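Long-range contacts in putative uncharacterized protein PH0242 (Pyrococcus horikoshii, PDB 3VU1), which is an archaeal protein of the oligosaccharyltransferase AglB family, represented here by its C-terminal globular domain: residues A[89-94]-A[216-221]; A[125-130]-A[200-205]; A[140-145]-A[155-160]; A[170-175]-A[193-198]. All coordinates share one frame; numbering follows the deposited sequence.

Contact 1 is the most buried of the four and the one without a cross-segment hydrogen bond: aliphatic and aromatic groups join the end of strand 86-90 to helix 212-218. Contacts 2, 3 and 4 lie in one mixed sheet, within the range of the Insert domain family, and rest on backbone bonding: antiparallel in contacts 2 and 3, parallel in contact 4. Strands 192-196 and 200-205 are neighbours, so contacts 2 and 4 are laced together by backbone hydrogen bonds, whereas contact 3 meets both through side-chain packing, mostly aliphatic. Contact 1 touches contact 2 through Trp94 and Phe218, and contact 4 through Ile220 and Pro221. Contacts 2 to 4 are only partly buried.

Contact 1 of 4, residues A[89-94]-A[216-221]; sequences IYLNDW and LAFGIP
Leu216 O, approached by Ile89 CG2 at 4.1 Å, is hydrogen-bonded to Tyr248 OH of strand 245-250. No hydrogen bond joins 89-94 to 216-221. Ile89, at the end of strand 86-90, reaches the helix with both branches: CG2 is 3.8 Å from Ala217 CA, while CG1 is 4.2 Å from Leu216 CB. The branched end of Leu91 rests on Ala217 O in van der Waals contact. Its CG and CD2 also meet the Phe218 ring, the two side chains sliding past each other in opposite directions, with Leu91 CG 3.7 Å from Phe218 CE2, an oblique approach. Phe218 CG stands anti to its own carbonyl carbon (chi1 -50°), and the CB of the preceding Ala217 lies over the centre of the ring, 3.6 Å above its plane. From Leu91 on the chain is a 3-10 segment, where Asn92 ND2 donates to Tyr90 OH at 2.8 Å, nearly in the amide plane. Backbone bonds of Ile89 with Ile246 and of Leu91 with Ser244 hold this end of the strand against its sheet neighbour. Phe218 and Trp94 both pack on Leu127 of strand 125-130. Since the polar bonds described lie within 89-94 or go to Ser244, Ile246 and Tyr248, the end of the strand and the helix are held together here by apolar contact.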
loop_
_atom_site.group_PDB
_atom_site.type_symbol
_atom_site.label_atom_id
_atom_site.label_comp_id
_atom_site.label_asym_id
_atom_site.label_seq_id
_atom_site.Cartn_x
_atom_site.Cartn_y
_atom_site.Cartn_z
ATOM N N ILE A 89 -1.017 8.941 -2.956
ATOM C CA ILE A 89 -2.138 9.235 -2.091
ATOM C C ILE A 89 -2.508 10.685 -2.300
ATOM O O ILE A 89 -1.646 11.574 -2.335
ATOM C CB ILE A 89 -1.798 8.929 -0.639
ATOM C CG1 ILE A 89 -1.649 7.414 -0.477
ATOM C CG2 ILE A 89 -2.836 9.516 0.301
ATOM C CD1 ILE A 89 -2.937 6.604 -0.545
ATOM N N TYR A 90 -3.799 10.910 -2.465
ATOM C CA TYR A 90 -4.309 12.205 -2.836
ATOM C C TYR A 90 -5.307 12.649 -1.780
ATOM O O TYR A 90 -6.398 12.090 -1.676
ATOM C CB TYR A 90 -4.967 12.075 -4.212
ATOM C CG TYR A 90 -5.436 13.372 -4.836
ATOM C CD1 TYR A 90 -4.755 14.570 -4.598
ATOM C CD2 TYR A 90 -6.546 13.397 -5.689
ATOM C CE1 TYR A 90 -5.175 15.748 -5.166
ATOM C CE2 TYR A 90 -6.969 14.577 -6.273
ATOM C CZ TYR A 90 -6.277 15.749 -6.011
ATOM O OH TYR A 90 -6.685 16.948 -6.556
ATOM N N LEU A 91 -4.951 13.663 -0.996
ATOM C CA LEU A 91 -5.846 14.125 0.072
ATOM C C LEU A 91 -7.268 14.451 -0.366
ATOM O O LEU A 91 -8.209 14.309 0.408
ATOM C CB LEU A 91 -5.239 15.294 0.821
ATOM C CG LEU A 91 -4.306 14.850 1.959
ATOM C CD1 LEU A 91 -3.032 14.181 1.435
ATOM C CD2 LEU A 91 -3.978 16.063 2.800
ATOM N N ASN A 92 -7.446 14.842 -1.621
ATOM C CA ASN A 92 -8.779 15.191 -2.108
ATOM C C ASN A 92 -9.684 14.003 -2.345
ATOM O O ASN A 92 -10.887 14.185 -2.556
ATOM C CB ASN A 92 -8.658 16.035 -3.352
ATOM C CG ASN A 92 -8.081 17.400 -3.044
ATOM O OD1 ASN A 92 -8.257 17.895 -1.931
ATOM N ND2 ASN A 92 -7.360 18.007 -4.011
ATOM N N ASP A 93 -9.134 12.789 -2.264
ATOM C CA ASP A 93 -9.984 11.606 -2.392
ATOM C C ASP A 93 -11.006 11.421 -1.263
ATOM O O ASP A 93 -11.903 10.573 -1.377
ATOM C CB ASP A 93 -9.199 10.326 -2.711
ATOM C CG ASP A 93 -8.654 10.316 -4.149
ATOM O OD1 ASP A 93 -9.371 10.811 -5.076
ATOM O OD2 ASP A 93 -7.505 9.832 -4.351
ATOM N N TRP A 94 -10.923 12.224 -0.207
ATOM C CA TRP A 94 -12.019 12.226 0.767
ATOM C C TRP A 94 -13.317 12.387 -0.007
ATOM O O TRP A 94 -14.332 11.760 0.319
ATOM C CB TRP A 94 -11.840 13.305 1.858
ATOM C CG TRP A 94 -11.978 14.707 1.302
ATOM C CD1 TRP A 94 -10.957 15.558 0.850
ATOM C CD2 TRP A 94 -13.226 15.433 1.027
ATOM N NE1 TRP A 94 -11.482 16.727 0.354
ATOM C CE2 TRP A 94 -12.828 16.723 0.427
ATOM C CE3 TRP A 94 -14.582 15.156 1.210
ATOM C CZ2 TRP A 94 -13.764 17.680 0.043
ATOM C CZ3 TRP A 94 -15.518 16.128 0.815
ATOM C CH2 TRP A 94 -15.111 17.361 0.235
ATOM N N LEU A 216 -2.568 7.316 5.802
ATOM C CA LEU A 216 -1.555 7.770 4.856
ATOM C C LEU A 216 -1.822 9.158 4.275
ATOM O O LEU A 216 -0.882 9.835 3.874
ATOM C CB LEU A 216 -1.390 6.773 3.705
ATOM C CG LEU A 216 -0.924 5.334 4.018
ATOM C CD1 LEU A 216 -1.087 4.449 2.787
ATOM C CD2 LEU A 216 0.502 5.255 4.551
ATOM N N ALA A 217 -3.090 9.564 4.203
ATOM C CA ALA A 217 -3.443 10.911 3.732
ATOM C C ALA A 217 -3.122 11.989 4.779
ATOM O O ALA A 217 -2.697 13.087 4.435
ATOM C CB ALA A 217 -4.918 10.989 3.348
ATOM N N PHE A 218 -3.326 11.663 6.052
ATOM C CA PHE A 218 -3.321 12.670 7.077
ATOM C C PHE A 218 -2.331 12.383 8.179
ATOM O O PHE A 218 -2.422 12.988 9.218
ATOM C CB PHE A 218 -4.727 12.806 7.647
ATOM C CG PHE A 218 -5.786 12.967 6.587
ATOM C CD1 PHE A 218 -6.795 12.021 6.440
ATOM C CD2 PHE A 218 -5.756 14.060 5.702
ATOM C CE1 PHE A 218 -7.764 12.160 5.438
ATOM C CE2 PHE A 218 -6.725 14.204 4.703
ATOM C CZ PHE A 218 -7.725 13.246 4.563
ATOM N N GLY A 219 -1.374 11.485 7.956
ATOM C CA GLY A 219 -0.521 10.977 9.038
ATOM C C GLY A 219 -1.242 10.785 10.374
ATOM O O GLY A 219 -0.866 11.404 11.369
ATOM N N ILE A 220 -2.301 9.972 10.394
ATOM C CA ILE A 220 -2.948 9.556 11.642
ATOM C C ILE A 220 -2.447 8.148 11.992
ATOM O O ILE A 220 -2.773 7.175 11.317
ATOM C CB ILE A 220 -4.491 9.493 11.524
ATOM C CG1 ILE A 220 -5.093 10.784 10.981
ATOM C CG2 ILE A 220 -5.139 9.117 12.847
ATOM C CD1 ILE A 220 -4.656 12.051 11.665
ATOM N N PRO A 221 -1.659 8.016 13.059
ATOM C CA PRO A 221 -1.160 6.664 13.301
ATOM C C PRO A 221 -2.133 5.793 14.111
ATOM O O PRO A 221 -1.742 5.200 15.091
ATOM C CB PRO A 221 0.135 6.917 14.087
ATOM C CG PRO A 221 -0.112 8.203 14.809
ATOM C CD PRO A 221 -1.165 8.980 14.058
#

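Contact 2 of 4, residues A[125-130]-A[200-205]; sequences ILLTQA and LGVLAY
Thr128 and Gly201 are tightly bonded across this strand pair. Gly201 O accepts two hydrogen bonds, one from Thr128 N and one from Thr128 OG1, each 2.8 Å long. The hydroxyl sits between its backbone N and carbonyl carbon (chi1 58°), the crowded position, and comes to Gly201 O from the side, at a C=O...donor angle of 106°. Gly201 N answers by donating to Thr128 O at 2.9 Å. Two residues along, Leu126 and Leu203 exchange a second pair of backbone bonds, and their CB atoms lie 4.1 Å apart with both side chains pointing the same way, toward Ile142. Strands 125-130 and 200-205 are thus antiparallel neighbours within the mixed sheet of the Insert domain region. On the sheet's other face Val202 lies between two aliphatic partners: its CG1 is 4.1 Å from Ile125 CG2, and its CG2 is 4.0 Å from Leu127 CD2. This row faces helix 212-218, where Phe218 touches Leu127 and Leu200. On the same face packing thins at the exposed side chain of Gln129. Its chain bends at chi2 (48°), and the amide lies alongside Leu200 without a polar bond, Gln129 OE1 and NE2 each being 3.7 Å from Leu200 CD2.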
loop_
_atom_site.group_PDB
_atom_site.type_symbol
_atom_site.label_atom_id
_atom_site.label_comp_id
_atom_site.label_asym_id
_atom_site.label_seq_id
_atom_site.Cartn_x
_atom_site.Cartn_y
_atom_site.Cartn_z
ATOM N N ILE A 125 -16.180 10.661 5.068
ATOM C CA ILE A 125 -15.077 11.551 5.434
ATOM C C ILE A 125 -15.400 13.010 5.102
ATOM O O ILE A 125 -15.744 13.344 3.989
ATOM C CB ILE A 125 -13.731 11.170 4.755
ATOM C CG1 ILE A 125 -13.459 9.687 4.890
ATOM C CG2 ILE A 125 -12.570 11.949 5.379
ATOM C CD1 ILE A 125 -12.017 9.320 4.652
ATOM N N LEU A 126 -15.257 13.865 6.092
ATOM C CA LEU A 126 -15.401 15.279 5.930
ATOM C C LEU A 126 -14.166 15.926 6.560
ATOM O O LEU A 126 -13.649 15.442 7.581
ATOM C CB LEU A 126 -16.637 15.719 6.663
ATOM C CG LEU A 126 -17.533 16.772 6.038
ATOM C CD1 LEU A 126 -17.718 16.567 4.541
ATOM C CD2 LEU A 126 -18.865 16.636 6.753
ATOM N N LEU A 127 -13.685 16.999 5.930
ATOM C CA LEU A 127 -12.499 17.706 6.384
ATOM C C LEU A 127 -12.832 19.094 6.910
ATOM O O LEU A 127 -13.664 19.832 6.344
ATOM C CB LEU A 127 -11.462 17.813 5.275
ATOM C CG LEU A 127 -10.858 16.482 4.883
ATOM C CD1 LEU A 127 -9.718 16.727 3.914
ATOM C CD2 LEU A 127 -10.390 15.682 6.102
ATOM N N THR A 128 -12.186 19.455 8.007
ATOM C CA THR A 128 -12.321 20.803 8.502
ATOM C C THR A 128 -10.949 21.447 8.596
ATOM O O THR A 128 -9.948 20.763 8.778
ATOM C CB THR A 128 -13.105 20.856 9.829
ATOM O OG1 THR A 128 -12.449 20.049 10.811
ATOM C CG2 THR A 128 -14.565 20.384 9.625
ATOM N N GLN A 129 -10.916 22.763 8.417
ATOM C CA GLN A 129 -9.678 23.536 8.380
ATOM C C GLN A 129 -9.549 24.176 9.737
ATOM O O GLN A 129 -10.518 24.703 10.262
ATOM C CB GLN A 129 -9.787 24.612 7.297
ATOM C CG GLN A 129 -8.569 24.756 6.393
ATOM C CD GLN A 129 -8.060 23.423 5.840
ATOM O OE1 GLN A 129 -8.820 22.659 5.234
ATOM N NE2 GLN A 129 -6.763 23.140 6.048
ATOM N N ALA A 130 -8.368 24.079 10.322
ATOM C CA ALA A 130 -8.057 24.726 11.596
ATOM C C ALA A 130 -8.067 26.227 11.403
ATOM O O ALA A 130 -7.382 26.729 10.533
ATOM C CB ALA A 130 -6.688 24.294 12.073
ATOM N N LEU A 200 -5.762 20.122 10.314
ATOM C CA LEU A 200 -6.996 19.483 9.843
ATOM C C LEU A 200 -7.776 18.861 10.979
ATOM O O LEU A 200 -7.195 18.309 11.909
ATOM C CB LEU A 200 -6.721 18.387 8.811
ATOM C CG LEU A 200 -6.364 18.778 7.385
ATOM C CD1 LEU A 200 -6.027 17.519 6.625
ATOM C CD2 LEU A 200 -7.467 19.516 6.654
ATOM N N GLY A 201 -9.097 18.958 10.880
ATOM C CA GLY A 201 -10.008 18.143 11.674
ATOM C C GLY A 201 -10.733 17.157 10.769
ATOM O O GLY A 201 -11.529 17.562 9.903
ATOM N N VAL A 202 -10.436 15.869 10.947
ATOM C CA VAL A 202 -11.030 14.814 10.145
ATOM C C VAL A 202 -12.252 14.281 10.874
ATOM O O VAL A 202 -12.177 13.911 12.053
ATOM C CB VAL A 202 -10.044 13.659 9.928
ATOM C CG1 VAL A 202 -10.627 12.608 8.981
ATOM C CG2 VAL A 202 -8.718 14.198 9.418
ATOM N N LEU A 203 -13.377 14.271 10.174
ATOM C CA LEU A 203 -14.600 13.651 10.661
ATOM C C LEU A 203 -14.866 12.374 9.845
ATOM O O LEU A 203 -15.214 12.443 8.653
ATOM C CB LEU A 203 -15.754 14.633 10.486
ATOM C CG LEU A 203 -17.098 14.303 11.105
ATOM C CD1 LEU A 203 -16.992 14.429 12.610
ATOM C CD2 LEU A 203 -18.186 15.240 10.571
ATOM N N ALA A 204 -14.689 11.216 10.465
ATOM C CA ALA A 204 -14.810 9.946 9.752
ATOM C C ALA A 204 -15.925 9.068 10.305
ATOM O O ALA A 204 -16.093 8.927 11.509
ATOM C CB ALA A 204 -13.485 9.192 9.769
ATOM N N TYR A 205 -16.684 8.470 9.403
ATOM C CA TYR A 205 -17.705 7.520 9.775
ATOM C C TYR A 205 -17.009 6.316 10.396
ATOM O O TYR A 205 -15.899 5.944 9.994
ATOM C CB TYR A 205 -18.506 7.150 8.535
ATOM C CG TYR A 205 -19.628 6.196 8.775
ATOM C CD1 TYR A 205 -20.700 6.544 9.586
ATOM C CD2 TYR A 205 -19.632 4.939 8.182
ATOM C CE1 TYR A 205 -21.747 5.670 9.803
ATOM C CE2 TYR A 205 -20.677 4.053 8.391
ATOM C CZ TYR A 205 -21.733 4.434 9.199
ATOM O OH TYR A 205 -22.782 3.577 9.413
#

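Contact 3 of 4, residues A[140-145]-A[155-160]; sequences ARIVIK and IAVNIG
Ile144 lies alongside Val157, with Ile144 CG1 3.9 Å from Val157 CG2. The other branch, CG2, stands anti to the backbone N and crosses obliquely to Ile155, 3.7 Å from Ile155 CG2. Farther along the same face Ile142 CD1 approaches Ile159 CG1 at 4.1 Å. On the opposite face Asn158 and Lys145 meet by carbon and oxygen, Lys145 CD being 3.7 Å from Asn158 OD1. The backbones set this order through two pairs of reciprocal bonds, Val143 with Asn158 and Lys145 with Ala156; in the second, Ala156 N donates to Lys145 O at 3.0 Å. A longer bond of 3.3 Å, from Gly160 N to Arg141 O, closes the end of the ladder. Outside the pair, Asn158 ND2 is hydrogen-bonded to Glu163 OE2, which gives that amide a partner on the next strand. The isoleucine face is covered by Leu126 and Thr128 of strand 125-130, with Val194, Leu196 and Phe190 beside Val157, Ile155 and Ile159. At the chain entrance Arg141, with a positive phi of 58°, and Ile142 both face Asn137 of the preceding strand, forming a G1 beta bulge. It leads into the first strand of an antiparallel beta hairpin, 142-148 with 153-159.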
loop_
_atom_site.group_PDB
_atom_site.type_symbol
_atom_site.label_atom_id
_atom_site.label_comp_id
_atom_site.label_asym_id
_atom_site.label_seq_id
_atom_site.Cartn_x
_atom_site.Cartn_y
_atom_site.Cartn_z
ATOM N N ALA A 140 -20.117 22.834 4.439
ATOM C CA ALA A 140 -20.907 21.823 5.165
ATOM C C ALA A 140 -21.523 22.379 6.440
ATOM O O ALA A 140 -22.211 21.656 7.149
ATOM C CB ALA A 140 -20.046 20.613 5.494
ATOM N N ARG A 141 -21.256 23.658 6.735
ATOM C CA ARG A 141 -21.759 24.358 7.938
ATOM C C ARG A 141 -21.328 23.666 9.210
ATOM O O ARG A 141 -22.145 23.415 10.097
ATOM C CB ARG A 141 -23.287 24.526 7.915
ATOM C CG ARG A 141 -23.777 25.498 6.850
ATOM C CD ARG A 141 -25.293 25.593 6.824
ATOM N NE ARG A 141 -25.767 26.022 5.506
ATOM C CZ ARG A 141 -26.322 25.220 4.593
ATOM N NH1 ARG A 141 -26.501 23.923 4.836
ATOM N NH2 ARG A 141 -26.712 25.725 3.428
ATOM N N ILE A 142 -20.038 23.352 9.286
ATOM C CA ILE A 142 -19.505 22.598 10.412
ATOM C C ILE A 142 -18.494 23.414 11.186
ATOM O O ILE A 142 -17.647 24.097 10.589
ATOM C CB ILE A 142 -18.873 21.242 9.967
ATOM C CG1 ILE A 142 -19.961 20.305 9.439
ATOM C CG2 ILE A 142 -18.130 20.581 11.117
ATOM C CD1 ILE A 142 -19.621 18.839 9.504
ATOM N N VAL A 143 -18.590 23.333 12.514
ATOM C CA VAL A 143 -17.596 23.926 13.403
ATOM C C VAL A 143 -17.287 22.935 14.498
ATOM O O VAL A 143 -18.173 22.578 15.277
ATOM C CB VAL A 143 -18.055 25.260 14.052
ATOM C CG1 VAL A 143 -17.003 25.759 15.034
ATOM C CG2 VAL A 143 -18.314 26.332 13.005
ATOM N N ILE A 144 -16.034 22.490 14.553
ATOM C CA ILE A 144 -15.590 21.610 15.626
ATOM C C ILE A 144 -14.754 22.414 16.620
ATOM O O ILE A 144 -13.842 23.162 16.229
ATOM C CB ILE A 144 -14.763 20.423 15.098
ATOM C CG1 ILE A 144 -15.569 19.593 14.090
ATOM C CG2 ILE A 144 -14.305 19.543 16.248
ATOM C CD1 ILE A 144 -14.682 18.789 13.154
ATOM N N LYS A 145 -15.076 22.269 17.901
ATOM C CA LYS A 145 -14.365 22.980 18.965
ATOM C C LYS A 145 -14.232 22.139 20.224
ATOM O O LYS A 145 -15.008 21.201 20.442
ATOM C CB LYS A 145 -15.037 24.327 19.277
ATOM C CG LYS A 145 -16.432 24.231 19.856
ATOM C CD LYS A 145 -17.375 25.214 19.173
ATOM C CE LYS A 145 -17.186 26.662 19.611
ATOM N NZ LYS A 145 -17.860 27.595 18.655
ATOM N N ILE A 155 -15.447 17.064 22.887
ATOM C CA ILE A 155 -15.442 17.601 21.546
ATOM C C ILE A 155 -16.873 17.884 21.141
ATOM O O ILE A 155 -17.738 17.043 21.298
ATOM C CB ILE A 155 -14.688 16.691 20.544
ATOM C CG1 ILE A 155 -13.227 16.497 20.977
ATOM C CG2 ILE A 155 -14.755 17.236 19.113
ATOM C CD1 ILE A 155 -12.407 17.765 21.023
ATOM N N ALA A 156 -17.119 19.091 20.652
ATOM C CA ALA A 156 -18.426 19.434 20.121
ATOM C C ALA A 156 -18.354 19.667 18.612
ATOM O O ALA A 156 -17.572 20.488 18.133
ATOM C CB ALA A 156 -18.985 20.663 20.826
ATOM N N VAL A 157 -19.178 18.937 17.869
ATOM C CA VAL A 157 -19.294 19.133 16.438
ATOM C C VAL A 157 -20.653 19.750 16.212
ATOM O O VAL A 157 -21.671 19.134 16.514
ATOM C CB VAL A 157 -19.180 17.798 15.667
ATOM C CG1 VAL A 157 -19.336 18.021 14.164
ATOM C CG2 VAL A 157 -17.857 17.100 15.974
ATOM N N ASN A 158 -20.661 20.982 15.706
ATOM C CA ASN A 158 -21.903 21.691 15.389
ATOM C C ASN A 158 -22.147 21.641 13.909
ATOM O O ASN A 158 -21.282 22.036 13.103
ATOM C CB ASN A 158 -21.852 23.150 15.849
ATOM C CG ASN A 158 -21.509 23.287 17.319
ATOM O OD1 ASN A 158 -20.553 23.966 17.678
ATOM N ND2 ASN A 158 -22.274 22.624 18.178
ATOM N N ILE A 159 -23.320 21.130 13.557
ATOM C CA ILE A 159 -23.724 20.992 12.170
ATOM C C ILE A 159 -25.056 21.692 12.065
ATOM O O ILE A 159 -26.086 21.136 12.459
ATOM C CB ILE A 159 -23.877 19.506 11.778
ATOM C CG1 ILE A 159 -22.659 18.702 12.261
ATOM C CG2 ILE A 159 -24.102 19.369 10.271
ATOM C CD1 ILE A 159 -22.691 17.228 11.917
ATOM N N GLY A 160 -25.036 22.919 11.556
ATOM C CA GLY A 160 -26.201 23.804 11.664
ATOM C C GLY A 160 -26.537 24.044 13.133
ATOM O O GLY A 160 -25.649 24.280 13.966
#

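Contact 4 of 4, residues A[170-175]-A[193-198]; sequences VAFPGN and VVYLTP
Tyr195 packs against Val170 across a parallel strand pair, 168-171 beside 192-196, in the otherwise largely antiparallel mixed sheet of the Insert domain region. Its CB lies 4.0 Å from Val170 O, and that oxygen sits in the ring plane at the edge. CG stands anti to the carbonyl carbon (chi1 -65°). Tyr195 CD1 lies 3.9 Å from Val170 CB and also touches Phe172 CE2, the two aromatic side chains lying side by side; next along, CE1 lies 4.0 Å from Val170 CG2. One face is covered toward its rim by the CG1 of Val193 in the same strand. The tip, OH, leaves the pair altogether: it is hydrogen-bonded to Ala209 O and to Thr222 OG1, so both its apolar ring and its polar end are engaged. Three backbone bonds knit the strands. Val170 N donates to Val194 O, Leu196 N donates to Val170 O from above the carbonyl plane, and Phe172 N donates to Leu196 O at 2.7 Å, nearly straight (173°) and nearly along the C=O axis. On the side of the sheet away from Tyr195, Ala171 CB faces Leu196 CB at 4.4 Å, and Leu196 goes on to touch Ile155. Past the last bond the strand pairing ends. The peptide before Pro173 is cis, and Pro173 CD crosses to Pro198 CG at 3.7 Å.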
loop_
_atom_site.group_PDB
_atom_site.type_symbol
_atom_site.label_atom_id
_atom_site.label_comp_id
_atom_site.label_asym_id
_atom_site.label_seq_id
_atom_site.Cartn_x
_atom_site.Cartn_y
_atom_site.Cartn_z
ATOM N N VAL A 170 -9.512 11.983 18.705
ATOM C CA VAL A 170 -8.109 11.813 19.023
ATOM C C VAL A 170 -7.303 12.971 18.487
ATOM O O VAL A 170 -7.270 13.229 17.283
ATOM C CB VAL A 170 -7.509 10.471 18.531
ATOM C CG1 VAL A 170 -6.148 10.250 19.164
ATOM C CG2 VAL A 170 -8.416 9.282 18.844
ATOM N N ALA A 171 -6.643 13.667 19.406
ATOM C CA ALA A 171 -5.802 14.798 19.055
ATOM C C ALA A 171 -4.351 14.383 18.746
ATOM O O ALA A 171 -3.748 13.603 19.483
ATOM C CB ALA A 171 -5.846 15.823 20.176
ATOM N N PHE A 172 -3.806 14.916 17.659
ATOM C CA PHE A 172 -2.390 14.753 17.331
ATOM C C PHE A 172 -1.668 16.079 17.086
ATOM O O PHE A 172 -2.285 17.036 16.599
ATOM C CB PHE A 172 -2.237 13.875 16.109
ATOM C CG PHE A 172 -2.704 12.474 16.319
ATOM C CD1 PHE A 172 -1.851 11.525 16.863
ATOM C CD2 PHE A 172 -3.999 12.102 15.966
ATOM C CE1 PHE A 172 -2.289 10.225 17.058
ATOM C CE2 PHE A 172 -4.443 10.811 16.165
ATOM C CZ PHE A 172 -3.590 9.864 16.711
ATOM N N PRO A 173 -0.362 16.152 17.435
ATOM C CA PRO A 173 0.414 15.155 18.186
ATOM C C PRO A 173 -0.080 14.930 19.632
ATOM O O PRO A 173 -0.611 15.852 20.284
ATOM C CB PRO A 173 1.831 15.748 18.191
ATOM C CG PRO A 173 1.654 17.205 17.898
ATOM C CD PRO A 173 0.513 17.227 16.930
ATOM N N GLY A 174 0.089 13.695 20.109
ATOM C CA GLY A 174 -0.354 13.316 21.439
ATOM C C GLY A 174 -0.925 11.912 21.501
ATOM O O GLY A 174 -0.538 11.112 22.347
ATOM N N ASN A 175 -1.837 11.603 20.591
ATOM C CA ASN A 175 -2.665 10.395 20.703
ATOM C C ASN A 175 -3.613 10.513 21.908
ATOM O O ASN A 175 -3.914 9.545 22.606
ATOM C CB ASN A 175 -1.836 9.085 20.711
ATOM C CG ASN A 175 -2.691 7.844 20.445
ATOM O OD1 ASN A 175 -3.566 7.835 19.560
ATOM N ND2 ASN A 175 -2.442 6.790 21.214
ATOM N N VAL A 193 -16.153 9.502 14.290
ATOM C CA VAL A 193 -14.925 9.634 15.053
ATOM C C VAL A 193 -14.297 10.959 14.607
ATOM O O VAL A 193 -14.444 11.324 13.434
ATOM C CB VAL A 193 -13.976 8.427 14.767
ATOM C CG1 VAL A 193 -12.556 8.692 15.258
ATOM C CG2 VAL A 193 -14.526 7.150 15.392
ATOM N N VAL A 194 -13.629 11.688 15.516
ATOM C CA VAL A 194 -12.949 12.918 15.109
ATOM C C VAL A 194 -11.479 12.798 15.329
ATOM O O VAL A 194 -11.063 12.251 16.324
ATOM C CB VAL A 194 -13.469 14.157 15.829
ATOM C CG1 VAL A 194 -12.584 15.356 15.529
ATOM C CG2 VAL A 194 -14.876 14.464 15.373
ATOM N N TYR A 195 -10.693 13.268 14.370
ATOM C CA TYR A 195 -9.246 13.372 14.551
ATOM C C TYR A 195 -8.830 14.825 14.421
ATOM O O TYR A 195 -9.098 15.462 13.386
ATOM C CB TYR A 195 -8.487 12.549 13.528
ATOM C CG TYR A 195 -8.702 11.062 13.638
ATOM C CD1 TYR A 195 -8.283 10.345 14.759
ATOM C CD2 TYR A 195 -9.331 10.357 12.597
ATOM C CE1 TYR A 195 -8.481 8.972 14.837
ATOM C CE2 TYR A 195 -9.522 8.995 12.666
ATOM C CZ TYR A 195 -9.096 8.303 13.777
ATOM O OH TYR A 195 -9.302 6.941 13.812
ATOM N N LEU A 196 -8.198 15.348 15.476
ATOM C CA LEU A 196 -7.742 16.737 15.488
ATOM C C LEU A 196 -6.248 16.790 15.282
ATOM O O LEU A 196 -5.497 16.212 16.062
ATOM C CB LEU A 196 -8.134 17.432 16.798
ATOM C CG LEU A 196 -9.645 17.579 17.026
ATOM C CD1 LEU A 196 -9.945 18.404 18.259
ATOM C CD2 LEU A 196 -10.384 18.152 15.820
ATOM N N THR A 197 -5.822 17.455 14.219
ATOM C CA THR A 197 -4.391 17.662 13.970
ATOM C C THR A 197 -4.121 19.173 13.995
ATOM O O THR A 197 -5.068 19.969 14.040
ATOM C CB THR A 197 -3.898 17.043 12.630
ATOM O OG1 THR A 197 -4.298 17.862 11.529
ATOM C CG2 THR A 197 -4.444 15.631 12.424
ATOM N N PRO A 198 -2.836 19.584 13.960
ATOM C CA PRO A 198 -2.610 21.015 14.075
ATOM C C PRO A 198 -3.349 21.816 13.013
ATOM O O PRO A 198 -3.708 22.962 13.275
ATOM C CB PRO A 198 -1.094 21.127 13.901
ATOM C CG PRO A 198 -0.596 19.853 14.506
ATOM C CD PRO A 198 -1.558 18.845 13.945
#